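Local atomic coordinates of metal transporter CNNM3 (Homo sapiens, PDB entry 6DFD), a protein that probably takes part in magnesium efflux across membranes and dimerizes through its cyclic nucleotide-binding homology domain. Residues T53-S58 and M69-L74; S82-V87 and Q190-T195; D109-I114 and F135-V140; V121-E126 and P179-R184. The protein carries 6 engineered substitutions. One frame throughout, in Å; residues are numbered along the deposited sequence.

Overall arrangement
All four contacts lie within the cyclic nucleotide-binding homology domain. Interaction 1 comes first along the chain and joins helices 47-60 and 71-78; interaction 2 then opens on strand 84-87 and closes only at strand 189-195, enclosing interactions 3 and 4, whose segments alternate. Interactions 2 and 3, with centres about 9 Å apart, share one four-stranded antiparallel sheet, where strands 189-195 and 110-114 are neighbours. Interaction 4 belongs to the second sheet, its centre about 13 Å from that of interaction 3. Interactions 1 and 4 are about 27 Å apart between centres, on opposite sides of the chain's centre; interactions 3 and 4 both touch the second subunit, consistent with dimerization through this domain.

Interaction 1: residues T53-S58 and M69-L74; sequences TQRFLS and MSEKVL. Engineered in segment 69-74: M69 (natural residue Ile).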
# COMPACT_ATOMS: atom_id res chain seq x y z
N THR A 53 2.04 20.09 2.54
CA THR A 53 2.20 18.90 3.36
C THR A 53 1.50 19.08 4.70
O THR A 53 0.82 18.17 5.19
CB THR A 53 3.69 18.61 3.56
OG1 THR A 53 4.33 18.41 2.28
CG2 THR A 53 3.89 17.37 4.42
N GLN A 54 1.65 20.26 5.31
CA GLN A 54 0.97 20.53 6.58
C GLN A 54 -0.54 20.47 6.42
O GLN A 54 -1.22 19.78 7.18
CB GLN A 54 1.40 21.89 7.13
CG GLN A 54 0.68 22.28 8.41
CD GLN A 54 -0.51 23.12 8.13
OE1 GLN A 54 -0.39 24.22 7.60
NE2 GLN A 54 -1.69 22.60 8.45
N ARG A 55 -1.09 21.17 5.41
CA ARG A 55 -2.54 21.12 5.21
C ARG A 55 -3.01 19.69 5.01
O ARG A 55 -4.06 19.28 5.53
CB ARG A 55 -2.95 21.96 4.00
CG ARG A 55 -2.50 23.40 3.98
CD ARG A 55 -2.97 24.15 5.19
NE ARG A 55 -2.90 25.59 4.97
CZ ARG A 55 -2.85 26.48 5.95
NH1 ARG A 55 -2.86 26.08 7.21
NH2 ARG A 55 -2.80 27.78 5.66
N PHE A 56 -2.27 18.93 4.20
CA PHE A 56 -2.65 17.55 3.93
C PHE A 56 -2.71 16.75 5.22
O PHE A 56 -3.70 16.07 5.49
CB PHE A 56 -1.64 16.93 2.97
CG PHE A 56 -1.89 15.48 2.68
CD1 PHE A 56 -2.86 15.09 1.78
CD2 PHE A 56 -1.14 14.50 3.31
CE1 PHE A 56 -3.07 13.74 1.51
CE2 PHE A 56 -1.36 13.15 3.04
CZ PHE A 56 -2.32 12.78 2.13
N LEU A 57 -1.64 16.79 6.01
CA LEU A 57 -1.61 15.99 7.23
C LEU A 57 -2.71 16.43 8.19
O LEU A 57 -3.40 15.59 8.76
CB LEU A 57 -0.25 16.11 7.91
CG LEU A 57 0.92 15.46 7.18
CD1 LEU A 57 2.19 15.75 7.96
CD2 LEU A 57 0.71 13.95 7.05
N SER A 58 -2.89 17.74 8.36
CA SER A 58 -3.92 18.23 9.27
C SER A 58 -5.30 17.76 8.86
O SER A 58 -6.17 17.54 9.72
CB SER A 58 -3.89 19.76 9.33
OG SER A 58 -2.65 20.23 9.82
N MSE A 69 -2.77 18.90 17.42
CA MSE A 69 -1.61 19.71 17.10
C MSE A 69 -2.02 20.89 16.25
O MSE A 69 -2.65 20.70 15.21
CB MSE A 69 -0.57 18.88 16.34
CG MSE A 69 0.75 19.60 16.20
SE MSE A 69 2.04 18.49 15.38
CE MSE A 69 2.07 17.05 16.69
N SER A 70 -1.63 22.09 16.64
CA SER A 70 -2.04 23.26 15.87
C SER A 70 -1.35 23.24 14.51
O SER A 70 -0.24 22.73 14.36
CB SER A 70 -1.72 24.55 16.62
OG SER A 70 -0.36 24.91 16.51
N GLU A 71 -2.05 23.78 13.52
CA GLU A 71 -1.48 23.82 12.18
C GLU A 71 -0.17 24.59 12.17
O GLU A 71 0.76 24.24 11.44
CB GLU A 71 -2.49 24.44 11.21
CG GLU A 71 -3.72 23.59 11.03
CD GLU A 71 -4.55 24.03 9.84
OE1 GLU A 71 -5.64 24.59 10.05
OE2 GLU A 71 -4.10 23.84 8.68
N LYS A 72 -0.07 25.63 12.99
CA LYS A 72 1.15 26.41 13.06
C LYS A 72 2.30 25.59 13.62
O LYS A 72 3.43 25.64 13.11
CB LYS A 72 0.91 27.66 13.91
CG LYS A 72 2.11 28.57 14.10
CD LYS A 72 1.91 29.46 15.32
CE LYS A 72 2.66 30.78 15.19
NZ LYS A 72 4.09 30.59 14.85
N VAL A 73 2.04 24.84 14.69
CA VAL A 73 3.08 24.01 15.29
C VAL A 73 3.51 22.91 14.32
O VAL A 73 4.70 22.61 14.17
CB VAL A 73 2.58 23.42 16.62
CG1 VAL A 73 3.53 22.35 17.15
CG2 VAL A 73 2.41 24.52 17.64
N LEU A 74 2.54 22.32 13.62
CA LEU A 74 2.88 21.29 12.66
C LEU A 74 3.75 21.85 11.54
O LEU A 74 4.74 21.22 11.14
CB LEU A 74 1.61 20.67 12.07
CG LEU A 74 1.86 19.56 11.03
CD1 LEU A 74 2.75 18.46 11.59
CD2 LEU A 74 0.53 18.99 10.57
O HOH W 1 -2.82 20.12 12.61
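E71 reaches from the first turn of helix 71-78 to the side of helix 47-60, and its carboxylate is held by Q54 and R55. E71 CB lies 3.4 Å from Q54 NE2. CG, anti to the carbonyl carbon (chi1 -66°), lies against Q54 NE2 and S58 OG, 3.7 Å from the latter. CD faces Q54 NE2 and R55 NH1. At the tip, OE2 takes two bonds: Q54 NE2 donates to its anti lone pair at 2.7 Å, in the amide plane, while R55 NH1 comes from above the carboxylate plane at 3.0 Å to complete a salt bridge. The contact is a helix-helix packing in the domain's helical part, where S70 OG serves as N-cap of helix 71-78 by accepting from V73 N. Q54 NE2 also donates to S58 OG at 2.9 Å, so both amide hydrogens are used. An alanine in place of Q54 would probably leave E71 OE2 with R55 as its one donor from helix 47-60 and take a donor from S58 OG. Beside these polar groups, L74 CD2 rests 3.5 Å from S58 OG and 4.0 Å from L57 CB. Water 1 joins S58 OG to M69 O, the backbone of an engineered selenomethionine.

Interaction 2: residues S82-V87 and Q190-T195; sequences SVNQEV and QLIKVT
Two antiparallel strands meet here at the edge of a four-stranded sheet: 84-87 is the outermost strand within the chain, and 189-195 is its inner neighbour. Three backbone bonds join them. Q85 and L191 form a hydrogen-bonded pair, with Q85 N to L191 O at 3.0 Å and L191 N to Q85 O at 2.9 Å; K193 N adds a bond to V83 O, just ahead of the strand. The strand axes are 134° apart, well short of straight antiparallel.

V83 turns its CG1, anti to the backbone N (chi1 171°), into the apolar side, 3.7 Å from I192 CG2 and 4.1 Å from V194 CG2. L77 of helix 71-78 covers V83 and V194. N84 runs alongside I192, N84 OD1 3.6 Å from I192 CD1. N84 ND2 donates to L78 O, at the end of helix 71-78, and to H80 O just beyond it. Water 2 gathers the polar atoms at this edge, donating to N84 OD1 and L191 O and accepting from Q190 NE2. V87 CG2 meets L191 CD1 at 4.1 Å, and both side chains touch L101 of the second sheet. K193 CB meets Q85 CG, and the extended chain goes on to a cation-pi contact with Y110. Early and late strands paired across about a hundred residues are in keeping with the cupin-like beta-barrel of cyclic nucleotide-binding homology domains.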
# COMPACT_ATOMS: atom_id res chain seq x y z
N SER A 82 15.92 18.01 10.68
CA SER A 82 15.95 16.57 10.94
C SER A 82 14.70 15.87 10.42
O SER A 82 14.73 14.64 10.22
CB SER A 82 16.12 16.31 12.44
OG SER A 82 14.97 16.71 13.16
N VAL A 83 13.61 16.60 10.18
CA VAL A 83 12.38 16.00 9.69
C VAL A 83 12.43 15.82 8.18
O VAL A 83 11.69 14.98 7.63
CB VAL A 83 11.19 16.88 10.12
CG1 VAL A 83 9.89 16.45 9.46
CG2 VAL A 83 11.08 16.85 11.64
N ASN A 84 13.29 16.55 7.50
CA ASN A 84 13.42 16.49 6.06
C ASN A 84 14.57 15.56 5.74
O ASN A 84 15.73 15.89 6.00
CB ASN A 84 13.64 17.89 5.49
CG ASN A 84 12.38 18.71 5.53
OD1 ASN A 84 11.58 18.67 4.60
ND2 ASN A 84 12.18 19.44 6.63
N GLN A 85 14.25 14.39 5.18
CA GLN A 85 15.25 13.36 4.97
C GLN A 85 15.16 12.86 3.54
O GLN A 85 14.21 13.14 2.82
CB GLN A 85 15.06 12.18 5.95
CG GLN A 85 15.09 12.57 7.43
CD GLN A 85 16.49 12.67 8.01
OE1 GLN A 85 17.49 12.54 7.29
NE2 GLN A 85 16.57 12.89 9.32
N GLU A 86 16.18 12.12 3.13
CA GLU A 86 16.20 11.55 1.80
C GLU A 86 16.63 10.10 1.89
O GLU A 86 17.25 9.67 2.87
CB GLU A 86 17.14 12.31 0.87
CG GLU A 86 18.60 12.26 1.30
CD GLU A 86 19.55 12.83 0.27
OE1 GLU A 86 19.14 12.99 -0.90
OE2 GLU A 86 20.72 13.11 0.62
N VAL A 87 16.32 9.36 0.84
CA VAL A 87 16.97 8.09 0.57
C VAL A 87 17.65 8.25 -0.77
O VAL A 87 17.00 8.62 -1.76
CB VAL A 87 15.97 6.92 0.56
CG1 VAL A 87 16.63 5.64 0.05
CG2 VAL A 87 15.41 6.70 1.96
N GLN A 190 12.39 11.64 -1.31
CA GLN A 190 12.38 12.81 -0.43
C GLN A 190 11.23 12.62 0.54
O GLN A 190 10.09 12.41 0.12
CB GLN A 190 12.23 14.11 -1.22
CG GLN A 190 12.50 15.36 -0.38
CD GLN A 190 13.95 15.46 0.07
OE1 GLN A 190 14.88 15.13 -0.67
NE2 GLN A 190 14.15 15.92 1.30
N LEU A 191 11.55 12.73 1.84
CA LEU A 191 10.71 12.23 2.92
C LEU A 191 10.51 13.28 4.00
O LEU A 191 11.41 14.07 4.30
CB LEU A 191 11.34 11.00 3.61
CG LEU A 191 11.66 9.77 2.77
CD1 LEU A 191 12.25 8.71 3.66
CD2 LEU A 191 10.42 9.25 2.07
N ILE A 192 9.33 13.22 4.62
CA ILE A 192 9.06 13.78 5.94
C ILE A 192 9.16 12.64 6.94
O ILE A 192 8.48 11.62 6.78
CB ILE A 192 7.67 14.44 5.99
CG1 ILE A 192 7.64 15.67 5.07
CG2 ILE A 192 7.27 14.80 7.42
CD1 ILE A 192 8.64 16.77 5.45
N LYS A 193 10.01 12.78 7.95
CA LYS A 193 10.19 11.78 8.99
C LYS A 193 9.96 12.42 10.35
O LYS A 193 10.70 13.32 10.75
CB LYS A 193 11.59 11.17 8.95
CG LYS A 193 11.80 10.04 9.94
CD LYS A 193 13.28 9.68 10.05
CE LYS A 193 13.48 8.26 10.56
NZ LYS A 193 14.93 7.86 10.59
N VAL A 194 8.96 11.92 11.08
CA VAL A 194 8.62 12.44 12.40
C VAL A 194 8.75 11.31 13.40
O VAL A 194 8.04 10.30 13.30
CB VAL A 194 7.21 13.04 12.43
CG1 VAL A 194 6.86 13.52 13.85
CG2 VAL A 194 7.13 14.18 11.45
N THR A 195 9.65 11.47 14.36
CA THR A 195 9.81 10.47 15.40
C THR A 195 8.77 10.68 16.49
O THR A 195 8.15 11.74 16.61
CB THR A 195 11.21 10.52 16.02
OG1 THR A 195 11.36 11.73 16.78
CG2 THR A 195 12.29 10.47 14.94
O HOH W 2 12.20 16.37 2.82
O HOH W 3 16.90 16.63 2.86

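Interaction 3: residues D109-I114 and F135-V140; sequences DYFILI and FTYYGV
F135 N donates to I114 O at 2.6 Å, the shortest polar bond between segments 109-114 and 135-140. I114 N gives its hydrogen to T136 O at 3.0 Å. Further on, I112 and Y138 form a hydrogen-bonded antiparallel pair, I112 N to Y138 O and Y138 N to I112 O.

The side chains divide between the two faces of the sheet. On one, F111 CZ and CE2 meet Y137 CB, with CZ 3.7 Å away; the two rings are oblique, their planes 33° apart. V140 CG2 lies at the edge of the F111 ring, 3.7 Å from CE2. L113 CD2 sits over one face of the F135 ring, offset toward the rim. On the other face, I114 CD1 approaches the edge of the Y138 ring, 3.8 Å from CE2, and also lies 3.5 Å from T136 OG1. T136 OG1 sits between the backbone N and the carbonyl carbon (chi1 60°), bonded to G133 O; Y138 OH donates to T136 OG1 at 2.9 Å and is also bonded to N132 ND2, which together hold the end of the ring. G139 has a positive phi of 79°, and a CB at this position would collide with Y110 O.

Strand 137-138 is outermost in its sheet within the chain, while 110-114 is bonded on its other side to strand 189-195. Helix 47-60 covers the F111 and L113 face through F56 and L57. Opposite, I112 and Y138 pack on Y102 of strand 100-102, Y138 also reaches V119 and V121 of strand 119-123, and L128 of the second subunit touches Y138.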
# COMPACT_ATOMS: atom_id res chain seq x y z
N ASP A 109 9.89 3.67 15.47
CA ASP A 109 9.33 4.75 16.27
C ASP A 109 9.27 6.05 15.48
O ASP A 109 9.41 7.14 16.05
CB ASP A 109 10.13 4.96 17.56
CG ASP A 109 11.51 5.52 17.31
OD1 ASP A 109 12.02 5.38 16.18
OD2 ASP A 109 12.09 6.10 18.26
N TYR A 110 9.04 5.97 14.17
CA TYR A 110 8.86 7.18 13.38
C TYR A 110 7.76 7.00 12.35
O TYR A 110 7.44 5.88 11.92
CB TYR A 110 10.16 7.61 12.69
CG TYR A 110 10.85 6.51 11.92
CD1 TYR A 110 10.39 6.12 10.67
CD2 TYR A 110 11.95 5.85 12.44
CE1 TYR A 110 11.02 5.11 9.95
CE2 TYR A 110 12.60 4.84 11.74
CZ TYR A 110 12.12 4.48 10.50
OH TYR A 110 12.76 3.47 9.80
N PHE A 111 7.18 8.13 11.97
CA PHE A 111 6.19 8.27 10.92
C PHE A 111 6.90 8.84 9.69
O PHE A 111 7.78 9.68 9.82
CB PHE A 111 5.08 9.20 11.40
CG PHE A 111 4.24 9.81 10.31
CD1 PHE A 111 4.65 10.97 9.66
CD2 PHE A 111 3.02 9.26 9.97
CE1 PHE A 111 3.87 11.54 8.68
CE2 PHE A 111 2.23 9.83 8.98
CZ PHE A 111 2.66 10.97 8.34
N ILE A 112 6.52 8.35 8.51
CA ILE A 112 7.09 8.84 7.26
C ILE A 112 5.98 9.19 6.28
O ILE A 112 5.00 8.45 6.13
CB ILE A 112 8.04 7.81 6.63
CG1 ILE A 112 9.33 7.74 7.45
CG2 ILE A 112 8.35 8.17 5.18
CD1 ILE A 112 10.23 6.61 7.08
N LEU A 113 6.13 10.34 5.62
CA LEU A 113 5.32 10.71 4.47
C LEU A 113 6.27 10.91 3.31
O LEU A 113 7.31 11.56 3.46
CB LEU A 113 4.49 11.97 4.72
CG LEU A 113 3.70 12.44 3.50
CD1 LEU A 113 2.37 12.97 3.88
CD2 LEU A 113 4.44 13.52 2.73
N ILE A 114 5.93 10.34 2.16
CA ILE A 114 6.78 10.43 0.98
C ILE A 114 6.45 11.72 0.25
O ILE A 114 5.34 11.90 -0.26
CB ILE A 114 6.59 9.21 0.06
CG1 ILE A 114 6.97 7.93 0.79
CG2 ILE A 114 7.44 9.36 -1.24
CD1 ILE A 114 6.67 6.67 -0.01
N PHE A 135 3.07 11.18 -1.29
CA PHE A 135 2.05 11.54 -0.31
C PHE A 135 1.34 10.32 0.26
O PHE A 135 0.33 10.45 0.96
CB PHE A 135 1.08 12.59 -0.87
CG PHE A 135 1.60 14.00 -0.69
CD1 PHE A 135 2.60 14.49 -1.51
CD2 PHE A 135 1.17 14.79 0.36
CE1 PHE A 135 3.13 15.77 -1.32
CE2 PHE A 135 1.69 16.06 0.56
CZ PHE A 135 2.66 16.55 -0.28
N THR A 136 1.89 9.12 0.04
CA THR A 136 1.56 8.00 0.90
C THR A 136 2.36 8.12 2.19
O THR A 136 3.40 8.77 2.23
CB THR A 136 1.82 6.67 0.20
OG1 THR A 136 3.20 6.56 -0.15
CG2 THR A 136 0.96 6.56 -1.06
N TYR A 137 1.83 7.55 3.27
CA TYR A 137 2.47 7.70 4.57
C TYR A 137 2.33 6.43 5.39
O TYR A 137 1.48 5.58 5.12
CB TYR A 137 1.89 8.89 5.34
CG TYR A 137 0.40 8.80 5.53
CD1 TYR A 137 -0.13 8.09 6.59
CD2 TYR A 137 -0.47 9.41 4.64
CE1 TYR A 137 -1.51 8.01 6.78
CE2 TYR A 137 -1.84 9.33 4.81
CZ TYR A 137 -2.35 8.63 5.88
OH TYR A 137 -3.71 8.55 6.06
N TYR A 138 3.18 6.32 6.41
CA TYR A 138 3.43 5.08 7.13
C TYR A 138 3.78 5.42 8.56
O TYR A 138 4.24 6.52 8.86
CB TYR A 138 4.57 4.26 6.50
CG TYR A 138 4.41 4.15 5.01
CD1 TYR A 138 3.69 3.11 4.45
CD2 TYR A 138 4.90 5.15 4.17
CE1 TYR A 138 3.49 3.04 3.08
CE2 TYR A 138 4.69 5.09 2.81
CZ TYR A 138 3.98 4.03 2.27
OH TYR A 138 3.76 3.97 0.91
N GLY A 139 3.58 4.44 9.44
CA GLY A 139 4.10 4.53 10.79
C GLY A 139 3.30 5.40 11.73
O GLY A 139 3.84 5.86 12.74
N VAL A 140 2.02 5.66 11.43
CA VAL A 140 1.19 6.45 12.34
C VAL A 140 1.17 5.82 13.73
O VAL A 140 1.20 6.52 14.75
CB VAL A 140 -0.23 6.61 11.77
CG1 VAL A 140 -1.20 7.16 12.81
CG2 VAL A 140 -0.20 7.52 10.55

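Interaction 4: residues V121-E126 and P179-R184; sequences VEIGKE and PDYTVR
E122 and T182 form a hydrogen-bonded antiparallel pair, E122 N to T182 O at 3.0 Å and T182 N to E122 O at 2.9 Å. G124 N continues the pairing to D180 O at 3.1 Å, where the backbone leaves the strand.

Polar side chains meet on the E122 face. E122 CG, between the backbone N and the carbonyl carbon (chi1 69°), passes 3.6 Å from T182 CB, and T182 OG1 makes a weak bond to E122 OE1 at 3.5 Å; R104 is the stronger partner of both, by a salt bridge to OE1 and a backbone N-H to OG1. An alanine in place of E122 would probably leave R104 without this carboxylate and uncover T182 CB.

Apolar contacts fill the other face. I123 runs alongside Y181, I123 CD1 3.7 Å from Y181 CD1, and P179 CB covers the centre of the Y181 ring, 3.5 Å above its plane. V121 CG2 meets V183 CG2 at 4.1 Å.

D180 OD2 accepts from K125 N of the second subunit, Y181 OH bonds to that subunit's E126, and I123 touches its counterpart there. Strands 119-123 and 181-185 are the inner pair of their sheet, between 128-132 and 100-102, and Y138 packs on both valines.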
# COMPACT_ATOMS: atom_id res chain seq x y z
N VAL A 121 5.59 -1.80 -0.94
CA VAL A 121 5.06 -2.16 0.36
C VAL A 121 4.63 -3.61 0.29
O VAL A 121 3.92 -4.00 -0.65
CB VAL A 121 3.86 -1.27 0.75
CG1 VAL A 121 3.42 -1.57 2.17
CG2 VAL A 121 4.20 0.20 0.59
N GLU A 122 5.04 -4.41 1.27
CA GLU A 122 4.50 -5.75 1.45
C GLU A 122 3.87 -5.79 2.84
O GLU A 122 4.54 -5.50 3.83
CB GLU A 122 5.57 -6.82 1.26
CG GLU A 122 6.63 -6.87 2.33
CD GLU A 122 6.36 -7.95 3.35
OE1 GLU A 122 5.97 -7.62 4.48
OE2 GLU A 122 6.53 -9.14 3.00
N ILE A 123 2.59 -6.14 2.91
CA ILE A 123 1.79 -5.80 4.08
C ILE A 123 0.76 -6.89 4.37
O ILE A 123 0.26 -7.56 3.46
CB ILE A 123 1.11 -4.43 3.89
CG1 ILE A 123 0.36 -4.03 5.17
CG2 ILE A 123 0.18 -4.46 2.70
CD1 ILE A 123 0.19 -2.55 5.32
N GLY A 124 0.46 -7.05 5.66
CA GLY A 124 -0.59 -7.94 6.10
C GLY A 124 -0.11 -9.37 6.25
O GLY A 124 1.05 -9.71 5.99
N LYS A 125 -1.03 -10.23 6.68
CA LYS A 125 -0.70 -11.63 6.90
C LYS A 125 -0.35 -12.34 5.60
O LYS A 125 0.39 -13.33 5.62
CB LYS A 125 -1.87 -12.36 7.59
CG LYS A 125 -2.10 -11.94 9.04
CD LYS A 125 -3.19 -10.89 9.14
CE LYS A 125 -3.17 -10.14 10.46
NZ LYS A 125 -3.75 -8.77 10.31
N GLU A 126 -0.88 -11.87 4.47
CA GLU A 126 -0.55 -12.45 3.18
C GLU A 126 0.68 -11.81 2.54
O GLU A 126 1.14 -12.30 1.51
CB GLU A 126 -1.73 -12.32 2.22
CG GLU A 126 -3.03 -12.91 2.74
CD GLU A 126 -4.11 -12.93 1.68
OE1 GLU A 126 -3.80 -13.29 0.52
OE2 GLU A 126 -5.27 -12.59 2.00
N PRO A 179 5.87 -2.91 12.93
CA PRO A 179 4.88 -2.89 11.85
C PRO A 179 4.70 -4.27 11.25
O PRO A 179 5.56 -5.14 11.34
CB PRO A 179 5.50 -1.91 10.84
CG PRO A 179 6.98 -2.11 11.01
CD PRO A 179 7.21 -2.51 12.46
N ASP A 180 3.52 -4.47 10.65
CA ASP A 180 3.25 -5.67 9.86
C ASP A 180 3.42 -5.39 8.37
O ASP A 180 2.66 -5.87 7.53
CB ASP A 180 1.85 -6.20 10.15
CG ASP A 180 0.76 -5.27 9.68
OD1 ASP A 180 1.08 -4.11 9.32
OD2 ASP A 180 -0.41 -5.69 9.65
N TYR A 181 4.42 -4.57 8.04
CA TYR A 181 4.71 -4.27 6.65
C TYR A 181 6.19 -3.97 6.51
O TYR A 181 6.87 -3.58 7.46
CB TYR A 181 3.89 -3.09 6.13
CG TYR A 181 3.78 -1.90 7.06
CD1 TYR A 181 2.72 -1.78 7.95
CD2 TYR A 181 4.73 -0.88 7.04
CE1 TYR A 181 2.61 -0.69 8.80
CE2 TYR A 181 4.63 0.21 7.89
CZ TYR A 181 3.56 0.30 8.77
OH TYR A 181 3.45 1.39 9.61
N THR A 182 6.68 -4.17 5.29
CA THR A 182 8.01 -3.74 4.89
C THR A 182 7.83 -2.72 3.78
O THR A 182 6.98 -2.89 2.90
CB THR A 182 8.86 -4.93 4.41
OG1 THR A 182 8.85 -5.95 5.42
CG2 THR A 182 10.29 -4.52 4.13
N VAL A 183 8.64 -1.66 3.82
CA VAL A 183 8.57 -0.58 2.84
C VAL A 183 9.98 -0.34 2.33
O VAL A 183 10.89 -0.02 3.11
CB VAL A 183 7.98 0.71 3.44
CG1 VAL A 183 7.98 1.82 2.40
CG2 VAL A 183 6.58 0.45 3.96
N ARG A 184 10.16 -0.46 1.01
CA ARG A 184 11.48 -0.36 0.41
C ARG A 184 11.46 0.67 -0.71
O ARG A 184 10.58 0.64 -1.57
CB ARG A 184 11.93 -1.72 -0.15
CG ARG A 184 13.31 -1.69 -0.79
CD ARG A 184 13.73 -3.07 -1.29
NE ARG A 184 12.74 -3.66 -2.19
CZ ARG A 184 12.75 -3.54 -3.51
NH1 ARG A 184 13.71 -2.86 -4.14
NH2 ARG A 184 11.79 -4.11 -4.22